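Local structure of CHAD domain (Ricinus communis, 6QV5) at residues Ser69-Phe74 against Tyr213-Phe218; Asp100-Leu104 against Val249-Leu254; Leu186-Ala190 against Arg203-Thr208. The protein probably binds inorganic polyphosphate through its all-helical CHAD domain, a helical-bundle module, and also binds a zinc ion. All coordinates share one frame. Residue numbers count along the deposited sequence, not the author numbering.

Contact 1 (Ser69-Phe74 against Tyr213-Phe218); sequences SALKLF and YALEFF
Two helices that cross nearly at right angles, as this pair does, touch over only a short patch. S69-F74 carries the last turn of helix 54-73 and Y213-F218 the last turn of helix 198-217; F74 and F218 follow the helical ends, F218 being the first residue to leave helical phi/psi (-102/44). The local axes approach to 10.7 Å at a signed angle of -82°. In register, S69 lies opposite Y213 (CA-CA 7.5 Å) and A70 opposite A214 (CA-CA 7.3 Å).

F217 (chi1 m) is one bump, its ring entering the hollow formed by S69, A70 and L73: A70 CB stands 3.7 Å from F217 CE2, while L73 CD2 meets the ring edge at F217 CD2, 4.2 Å away. L73 (chi1 p, chi2 96°, between wells) is its counterpart, wedged between A214, F217 and F218, with CD2 4.2 Å from A214 CB and CD1 4.3 Å from the edge of F218 at CE2. Beyond it the rings of F74 and F218, both chi1 m, touch tip to tip, F74 CZ to F218 CZ at 4.3 Å. At the other end S69 OG lies 3.4 Å from Y213 CD2, packed against the ring while hydrogen-bonded to R66 O of its own helix. No hydrogen bond joins the segments; the contact is an apolar, aromatic-rich piece of the helical CHAD core. Helix 26-42 closes over it, with I33 touching F74, F217 and F218, and helix 171-192 flanks it through I178, L182 and F174.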
loop_
_atom_site.group_PDB
_atom_site.type_symbol
_atom_site.label_atom_id
_atom_site.label_comp_id
_atom_site.label_asym_id
_atom_site.label_seq_id
_atom_site.Cartn_x
_atom_site.Cartn_y
_atom_site.Cartn_z
ATOM N N SER A 69 -5.528 -6.559 -0.516
ATOM C CA SER A 69 -6.702 -5.931 -1.129
ATOM C C SER A 69 -7.406 -6.896 -2.089
ATOM O O SER A 69 -8.635 -6.876 -2.171
ATOM C CB SER A 69 -6.329 -4.628 -1.834
ATOM O OG SER A 69 -5.444 -4.845 -2.920
ATOM N N ALA A 70 -6.629 -7.756 -2.787
ATOM C CA ALA A 70 -7.154 -8.777 -3.702
ATOM C C ALA A 70 -7.906 -9.853 -2.914
ATOM O O ALA A 70 -8.956 -10.306 -3.361
ATOM C CB ALA A 70 -6.025 -9.405 -4.505
ATOM N N LEU A 71 -7.395 -10.230 -1.726
ATOM C CA LEU A 71 -8.041 -11.217 -0.854
ATOM C C LEU A 71 -9.315 -10.647 -0.217
ATOM O O LEU A 71 -10.235 -11.407 0.087
ATOM C CB LEU A 71 -7.073 -11.729 0.228
ATOM C CG LEU A 71 -5.928 -12.624 -0.253
ATOM C CD1 LEU A 71 -4.744 -12.531 0.675
ATOM C CD2 LEU A 71 -6.368 -14.068 -0.397
ATOM N N LYS A 72 -9.370 -9.310 -0.040
ATOM C CA LYS A 72 -10.514 -8.601 0.531
ATOM C C LYS A 72 -11.700 -8.585 -0.439
ATOM O O LYS A 72 -12.836 -8.783 -0.004
ATOM C CB LYS A 72 -10.120 -7.175 0.947
ATOM C CG LYS A 72 -11.024 -6.581 2.028
ATOM C CD LYS A 72 -10.419 -5.338 2.689
ATOM C CE LYS A 72 -9.481 -5.645 3.841
ATOM N NZ LYS A 72 -10.199 -6.174 5.032
ATOM N N LEU A 73 -11.442 -8.355 -1.745
ATOM C CA LEU A 73 -12.498 -8.345 -2.760
ATOM C C LEU A 73 -12.976 -9.761 -3.104
ATOM O O LEU A 73 -14.160 -9.948 -3.388
ATOM C CB LEU A 73 -12.123 -7.532 -4.021
ATOM C CG LEU A 73 -10.807 -7.852 -4.736
ATOM C CD1 LEU A 73 -11.031 -8.797 -5.906
ATOM C CD2 LEU A 73 -10.154 -6.584 -5.242
ATOM N N PHE A 74 -12.064 -10.754 -3.050
ATOM C CA PHE A 74 -12.363 -12.165 -3.319
ATOM C C PHE A 74 -12.867 -12.913 -2.067
ATOM O O PHE A 74 -13.145 -14.106 -2.163
ATOM C CB PHE A 74 -11.126 -12.892 -3.894
ATOM C CG PHE A 74 -10.773 -12.632 -5.342
ATOM C CD1 PHE A 74 -11.685 -12.897 -6.357
ATOM C CD2 PHE A 74 -9.494 -12.220 -5.699
ATOM C CE1 PHE A 74 -11.347 -12.683 -7.696
ATOM C CE2 PHE A 74 -9.158 -12.003 -7.037
ATOM C CZ PHE A 74 -10.088 -12.233 -8.026
ATOM N N TYR A 213 -6.113 -0.532 -7.204
ATOM C CA TYR A 213 -5.665 -1.920 -7.333
ATOM C C TYR A 213 -6.662 -2.796 -8.095
ATOM O O TYR A 213 -6.252 -3.501 -9.019
ATOM C CB TYR A 213 -5.314 -2.537 -5.962
ATOM C CG TYR A 213 -4.174 -1.868 -5.218
ATOM C CD1 TYR A 213 -3.107 -1.291 -5.904
ATOM C CD2 TYR A 213 -4.117 -1.890 -3.828
ATOM C CE1 TYR A 213 -2.048 -0.690 -5.224
ATOM C CE2 TYR A 213 -3.056 -1.305 -3.137
ATOM C CZ TYR A 213 -2.022 -0.708 -3.839
ATOM O OH TYR A 213 -0.977 -0.131 -3.160
ATOM N N ALA A 214 -7.965 -2.722 -7.736
ATOM C CA ALA A 214 -9.045 -3.486 -8.374
ATOM C C ALA A 214 -9.166 -3.186 -9.868
ATOM O O ALA A 214 -9.388 -4.105 -10.654
ATOM C CB ALA A 214 -10.367 -3.217 -7.678
ATOM N N LEU A 215 -8.985 -1.912 -10.258
ATOM C CA LEU A 215 -9.040 -1.492 -11.656
ATOM C C LEU A 215 -7.802 -1.961 -12.431
ATOM O O LEU A 215 -7.894 -2.194 -13.636
ATOM C CB LEU A 215 -9.232 0.028 -11.755
ATOM C CG LEU A 215 -9.887 0.569 -13.029
ATOM C CD1 LEU A 215 -11.313 0.034 -13.214
ATOM C CD2 LEU A 215 -9.918 2.077 -13.006
ATOM N N GLU A 216 -6.657 -2.121 -11.737
ATOM C CA GLU A 216 -5.414 -2.622 -12.328
ATOM C C GLU A 216 -5.497 -4.139 -12.513
ATOM O O GLU A 216 -4.917 -4.668 -13.463
ATOM C CB GLU A 216 -4.205 -2.259 -11.458
ATOM C CG GLU A 216 -3.734 -0.822 -11.611
ATOM C CD GLU A 216 -2.647 -0.370 -10.649
ATOM O OE1 GLU A 216 -2.531 -0.952 -9.545
ATOM O OE2 GLU A 216 -1.916 0.583 -11.001
ATOM N N PHE A 217 -6.222 -4.835 -11.602
ATOM C CA PHE A 217 -6.432 -6.286 -11.640
ATOM C C PHE A 217 -7.314 -6.678 -12.826
ATOM O O PHE A 217 -6.972 -7.608 -13.556
ATOM C CB PHE A 217 -7.062 -6.797 -10.326
ATOM C CG PHE A 217 -6.243 -6.666 -9.061
ATOM C CD1 PHE A 217 -4.861 -6.822 -9.086
ATOM C CD2 PHE A 217 -6.861 -6.463 -7.833
ATOM C CE1 PHE A 217 -4.109 -6.723 -7.912
ATOM C CE2 PHE A 217 -6.108 -6.362 -6.661
ATOM C CZ PHE A 217 -4.738 -6.495 -6.708
ATOM N N PHE A 218 -8.441 -5.963 -13.012
ATOM C CA PHE A 218 -9.401 -6.189 -14.094
ATOM C C PHE A 218 -9.205 -5.138 -15.206
ATOM O O PHE A 218 -10.179 -4.595 -15.729
ATOM C CB PHE A 218 -10.843 -6.165 -13.539
ATOM C CG PHE A 218 -11.143 -7.167 -12.447
ATOM C CD1 PHE A 218 -11.491 -8.477 -12.759
ATOM C CD2 PHE A 218 -11.115 -6.792 -11.109
ATOM C CE1 PHE A 218 -11.792 -9.397 -11.749
ATOM C CE2 PHE A 218 -11.406 -7.714 -10.100
ATOM C CZ PHE A 218 -11.744 -9.011 -10.426
#

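Contact 2 (Asp100-Leu104 against Val249-Leu254); sequences DWDVL and VAGRLL
Both segments are helical throughout and lie within longer helices, D100-L104 in helix 82-108 and V249-L254 in helix 224-260. Their local axes come within 10.2 Å, with an angle of 108° between N-to-C directions and a signed crossing of -108°. L104 and A250 bring the backbones nearest (CA-CA 6.0 Å), followed by D100 with V249 (CA-CA 7.6 Å) and W101 with L253 (CA-CA 7.8 Å).

L253 (chi1 m, chi2 t) projects into the space between D100, W101 and L104. Its CD1 lies 3.6 Å from D100 O and 4.3 Å from L104 CD2; its CD2 is 3.5 Å from W101 NE1, and its CB sits over one face of the indole (W101 chi1 m, chi2 91°). L104 (chi1 t, chi2 p) replies with CD1, placed 3.8 Å from A250 CB and 4.3 Å from L254 CD1, so the small A250 permits the close backbone approach. This is steep helix-helix packing within the all-helical CHAD domain, joining two helices far apart in sequence; V129 of helix 122-145 touches W101 and L104, while L275 of helix 265-281 meets A250.

Toward the exposed margin, R252 (chi1 t, chi2 t, chi3 p) makes a salt bridge through NH1 with E256 of its own helix. D100 is its additional, longer partner: OD2 lies 3.5 Å from R252 NH2, near the guanidinium plane. Beside this bridge, V249 CG1 packs 4.1 Å from D100 CG.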
loop_
_atom_site.group_PDB
_atom_site.type_symbol
_atom_site.label_atom_id
_atom_site.label_comp_id
_atom_site.label_asym_id
_atom_site.label_seq_id
_atom_site.Cartn_x
_atom_site.Cartn_y
_atom_site.Cartn_z
ATOM N N ASP A 100 8.469 2.417 6.548
ATOM C CA ASP A 100 8.167 3.611 7.351
ATOM C C ASP A 100 9.428 4.409 7.701
ATOM O O ASP A 100 9.428 5.634 7.564
ATOM C CB ASP A 100 7.411 3.231 8.642
ATOM C CG ASP A 100 5.941 2.874 8.479
ATOM O OD1 ASP A 100 5.419 2.988 7.345
ATOM O OD2 ASP A 100 5.312 2.482 9.485
ATOM N N TRP A 101 10.503 3.713 8.123
ATOM C CA TRP A 101 11.780 4.335 8.472
ATOM C C TRP A 101 12.557 4.820 7.249
ATOM O O TRP A 101 13.320 5.780 7.362
ATOM C CB TRP A 101 12.624 3.414 9.361
ATOM C CG TRP A 101 12.156 3.407 10.784
ATOM C CD1 TRP A 101 11.246 2.561 11.343
ATOM C CD2 TRP A 101 12.500 4.357 11.802
ATOM N NE1 TRP A 101 11.038 2.891 12.662
ATOM C CE2 TRP A 101 11.790 3.995 12.968
ATOM C CE3 TRP A 101 13.368 5.462 11.852
ATOM C CZ2 TRP A 101 11.919 4.700 14.173
ATOM C CZ3 TRP A 101 13.497 6.157 13.046
ATOM C CH2 TRP A 101 12.777 5.778 14.186
ATOM N N ASP A 102 12.350 4.180 6.083
ATOM C CA ASP A 102 12.997 4.571 4.829
ATOM C C ASP A 102 12.357 5.835 4.241
ATOM O O ASP A 102 13.068 6.654 3.657
ATOM C CB ASP A 102 12.971 3.419 3.810
ATOM C CG ASP A 102 14.337 2.913 3.365
ATOM O OD1 ASP A 102 15.363 3.505 3.784
ATOM O OD2 ASP A 102 14.382 1.929 2.598
ATOM N N VAL A 103 11.019 5.989 4.400
ATOM C CA VAL A 103 10.245 7.153 3.940
ATOM C C VAL A 103 10.664 8.377 4.768
ATOM O O VAL A 103 10.919 9.438 4.199
ATOM C CB VAL A 103 8.704 6.900 3.974
ATOM C CG1 VAL A 103 7.908 8.181 3.720
ATOM C CG2 VAL A 103 8.296 5.820 2.976
ATOM N N LEU A 104 10.770 8.203 6.103
ATOM C CA LEU A 104 11.186 9.232 7.057
ATOM C C LEU A 104 12.579 9.779 6.714
ATOM O O LEU A 104 12.771 10.991 6.733
ATOM C CB LEU A 104 11.138 8.669 8.501
ATOM C CG LEU A 104 11.759 9.500 9.646
ATOM C CD1 LEU A 104 11.006 10.803 9.879
ATOM C CD2 LEU A 104 11.800 8.704 10.930
ATOM N N VAL A 249 3.015 9.957 10.542
ATOM C CA VAL A 249 3.762 8.716 10.800
ATOM C C VAL A 249 5.144 9.098 11.359
ATOM O O VAL A 249 5.594 8.502 12.340
ATOM C CB VAL A 249 3.829 7.788 9.546
ATOM C CG1 VAL A 249 4.902 6.705 9.683
ATOM C CG2 VAL A 249 2.470 7.149 9.263
ATOM N N ALA A 250 5.771 10.139 10.765
ATOM C CA ALA A 250 7.067 10.695 11.168
ATOM C C ALA A 250 7.062 11.135 12.636
ATOM O O ALA A 250 8.000 10.816 13.367
ATOM C CB ALA A 250 7.428 11.868 10.275
ATOM N N GLY A 251 5.993 11.824 13.049
ATOM C CA GLY A 251 5.796 12.293 14.417
ATOM C C GLY A 251 5.669 11.159 15.414
ATOM O O GLY A 251 6.176 11.258 16.534
ATOM N N ARG A 252 5.008 10.062 14.996
ATOM C CA ARG A 252 4.811 8.846 15.788
ATOM C C ARG A 252 6.142 8.085 15.925
ATOM O O ARG A 252 6.482 7.664 17.032
ATOM C CB ARG A 252 3.723 7.963 15.139
ATOM C CG ARG A 252 3.414 6.665 15.890
ATOM C CD ARG A 252 2.486 5.736 15.119
ATOM N NE ARG A 252 3.042 5.306 13.830
ATOM C CZ ARG A 252 3.835 4.251 13.659
ATOM N NH1 ARG A 252 4.190 3.501 14.696
ATOM N NH2 ARG A 252 4.285 3.942 12.450
ATOM N N LEU A 253 6.889 7.925 14.807
ATOM C CA LEU A 253 8.182 7.231 14.768
ATOM C C LEU A 253 9.260 7.944 15.582
ATOM O O LEU A 253 10.030 7.276 16.274
ATOM C CB LEU A 253 8.676 7.016 13.323
ATOM C CG LEU A 253 7.912 6.025 12.432
ATOM C CD1 LEU A 253 8.447 6.062 11.017
ATOM C CD2 LEU A 253 7.991 4.600 12.967
ATOM N N LEU A 254 9.317 9.290 15.501
ATOM C CA LEU A 254 10.299 10.091 16.235
ATOM C C LEU A 254 10.027 10.114 17.739
ATOM O O LEU A 254 10.977 10.014 18.514
ATOM C CB LEU A 254 10.431 11.512 15.662
ATOM C CG LEU A 254 11.122 11.645 14.298
ATOM C CD1 LEU A 254 10.784 12.967 13.646
ATOM C CD2 LEU A 254 12.635 11.472 14.405
#

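Contact 3 (Leu186-Ala190 against Arg203-Thr208); sequences LLKRA and RTRIAT
L186-A190 and R203-T208 belong to the successive helices 171-192 and 198-217, which form an antiparallel helical hairpin. The local axes run at 160° (signed crossing -160°), 8.8 Å apart; L186 faces A207 (CA-CA 5.1 Å) and R189 faces T204 (CA-CA 5.3 Å).

A single knob-into-hole contact sets R189 (chi1 m, then extended) among R203, T204, I206 and A207, its CD 3.8 Å from R203 CB and 4.0 Å from A207 CB. The apolar part continues with L186 (chi1 t, chi2 p), whose CD1 is 4.1 Å from A207 CB.

One hydrogen bond crosses the interface, R189 NH1 to R203 O at 3.1 Å. T208 OG1 donates to T204 O at 2.7 Å within its helix, and T204 OG1 is hydrogen-bonded to S200 O.

The chemistry is thus mixed: stem and guanidinium of R189 both pack on apolar atoms, while NH1 adds a second hydrogen bond to R203 O, which already accepts A207 N, so a charged residue can fill a hole in a largely buried interface.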
loop_
_atom_site.group_PDB
_atom_site.type_symbol
_atom_site.label_atom_id
_atom_site.label_comp_id
_atom_site.label_asym_id
_atom_site.label_seq_id
_atom_site.Cartn_x
_atom_site.Cartn_y
_atom_site.Cartn_z
ATOM N N LEU A 186 -15.872 4.797 -2.198
ATOM C CA LEU A 186 -14.953 5.926 -2.386
ATOM C C LEU A 186 -15.686 7.265 -2.310
ATOM O O LEU A 186 -15.268 8.135 -1.546
ATOM C CB LEU A 186 -14.174 5.793 -3.716
ATOM C CG LEU A 186 -13.385 7.020 -4.210
ATOM C CD1 LEU A 186 -12.089 7.201 -3.440
ATOM C CD2 LEU A 186 -13.093 6.911 -5.685
ATOM N N LEU A 187 -16.775 7.417 -3.092
ATOM C CA LEU A 187 -17.596 8.628 -3.145
ATOM C C LEU A 187 -18.261 8.945 -1.805
ATOM O O LEU A 187 -18.323 10.116 -1.429
ATOM C CB LEU A 187 -18.639 8.519 -4.271
ATOM C CG LEU A 187 -18.387 9.357 -5.534
ATOM C CD1 LEU A 187 -17.151 8.882 -6.297
ATOM C CD2 LEU A 187 -19.589 9.317 -6.456
ATOM N N LYS A 188 -18.731 7.905 -1.079
ATOM C CA LYS A 188 -19.369 8.033 0.236
ATOM C C LYS A 188 -18.359 8.537 1.273
ATOM O O LYS A 188 -18.674 9.455 2.029
ATOM C CB LYS A 188 -19.964 6.686 0.683
ATOM C CG LYS A 188 -21.013 6.791 1.789
ATOM C CD LYS A 188 -21.093 5.520 2.642
ATOM C CE LYS A 188 -21.896 4.403 2.012
ATOM N NZ LYS A 188 -21.894 3.179 2.854
ATOM N N ARG A 189 -17.148 7.942 1.288
ATOM C CA ARG A 189 -16.062 8.303 2.203
ATOM C C ARG A 189 -15.491 9.690 1.911
ATOM O O ARG A 189 -15.086 10.380 2.844
ATOM C CB ARG A 189 -14.961 7.234 2.209
ATOM C CG ARG A 189 -15.350 5.988 2.991
ATOM C CD ARG A 189 -14.396 4.843 2.739
ATOM N NE ARG A 189 -14.750 3.668 3.534
ATOM C CZ ARG A 189 -13.938 2.641 3.765
ATOM N NH1 ARG A 189 -12.708 2.632 3.263
ATOM N NH2 ARG A 189 -14.346 1.616 4.499
ATOM N N ALA A 190 -15.482 10.105 0.628
ATOM C CA ALA A 190 -15.006 11.426 0.205
ATOM C C ALA A 190 -16.010 12.523 0.593
ATOM O O ALA A 190 -15.609 13.670 0.798
ATOM C CB ALA A 190 -14.759 11.440 -1.294
ATOM N N ARG A 203 -9.808 6.591 5.719
ATOM C CA ARG A 203 -10.837 5.802 5.031
ATOM C C ARG A 203 -10.903 6.140 3.541
ATOM O O ARG A 203 -11.055 5.233 2.722
ATOM C CB ARG A 203 -12.210 5.997 5.689
ATOM C CG ARG A 203 -12.497 5.003 6.806
ATOM C CD ARG A 203 -13.903 5.160 7.355
ATOM N NE ARG A 203 -14.017 6.309 8.255
ATOM C CZ ARG A 203 -15.166 6.828 8.675
ATOM N NH1 ARG A 203 -16.322 6.313 8.274
ATOM N NH2 ARG A 203 -15.169 7.871 9.494
ATOM N N THR A 204 -10.762 7.437 3.194
ATOM C CA THR A 204 -10.768 7.934 1.816
ATOM C C THR A 204 -9.507 7.454 1.080
ATOM O O THR A 204 -9.620 6.984 -0.056
ATOM C CB THR A 204 -10.950 9.467 1.794
ATOM O OG1 THR A 204 -12.091 9.816 2.580
ATOM C CG2 THR A 204 -11.118 10.026 0.381
ATOM N N ARG A 205 -8.323 7.561 1.746
ATOM C CA ARG A 205 -7.018 7.153 1.222
ATOM C C ARG A 205 -6.986 5.650 0.881
ATOM O O ARG A 205 -6.435 5.266 -0.152
ATOM C CB ARG A 205 -5.925 7.524 2.242
ATOM C CG ARG A 205 -4.484 7.328 1.772
ATOM C CD ARG A 205 -3.474 7.972 2.716
ATOM N NE ARG A 205 -3.633 7.540 4.109
ATOM C CZ ARG A 205 -3.032 6.484 4.646
ATOM N NH1 ARG A 205 -2.215 5.732 3.917
ATOM N NH2 ARG A 205 -3.241 6.170 5.917
ATOM N N ILE A 206 -7.569 4.805 1.761
ATOM C CA ILE A 206 -7.586 3.352 1.545
ATOM C C ILE A 206 -8.614 2.974 0.463
ATOM O O ILE A 206 -8.361 2.042 -0.301
ATOM C CB ILE A 206 -7.711 2.493 2.839
ATOM C CG1 ILE A 206 -9.047 2.717 3.585
ATOM C CG2 ILE A 206 -6.500 2.704 3.762
ATOM C CD1 ILE A 206 -9.614 1.461 4.261
ATOM N N ALA A 207 -9.737 3.729 0.363
ATOM C CA ALA A 207 -10.771 3.529 -0.664
ATOM C C ALA A 207 -10.192 3.866 -2.043
ATOM O O ALA A 207 -10.558 3.239 -3.038
ATOM C CB ALA A 207 -11.981 4.406 -0.376
ATOM N N THR A 208 -9.260 4.839 -2.076
ATOM C CA THR A 208 -8.525 5.291 -3.255
ATOM C C THR A 208 -7.537 4.195 -3.697
ATOM O O THR A 208 -7.406 3.945 -4.896
ATOM C CB THR A 208 -7.834 6.627 -2.937
ATOM O OG1 THR A 208 -8.822 7.597 -2.586
ATOM C CG2 THR A 208 -7.018 7.152 -4.086
#

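The three contacts involve five helices of one CHAD domain: three linked through helix 198-217, which contacts 1 and 3 share, and a separate pair in contact 2. Contact 3 is local, closing a hairpin, and nests inside the chain loops closed by contacts 1 and 2; the segments of contacts 1 and 2 alternate with each other along the chain. Contacts 1 and 3 have centres 15 Å apart and nearest atoms about 5 Å apart. Contact 2, across the chain's centre from contact 1, lies about 28 Å from contact 1 and about 24 Å from contact 3, centre to centre. It alone approaches the zinc site of H52 and H138: the W101 side chain is about 13 Å from the ion, too far to be a ligand.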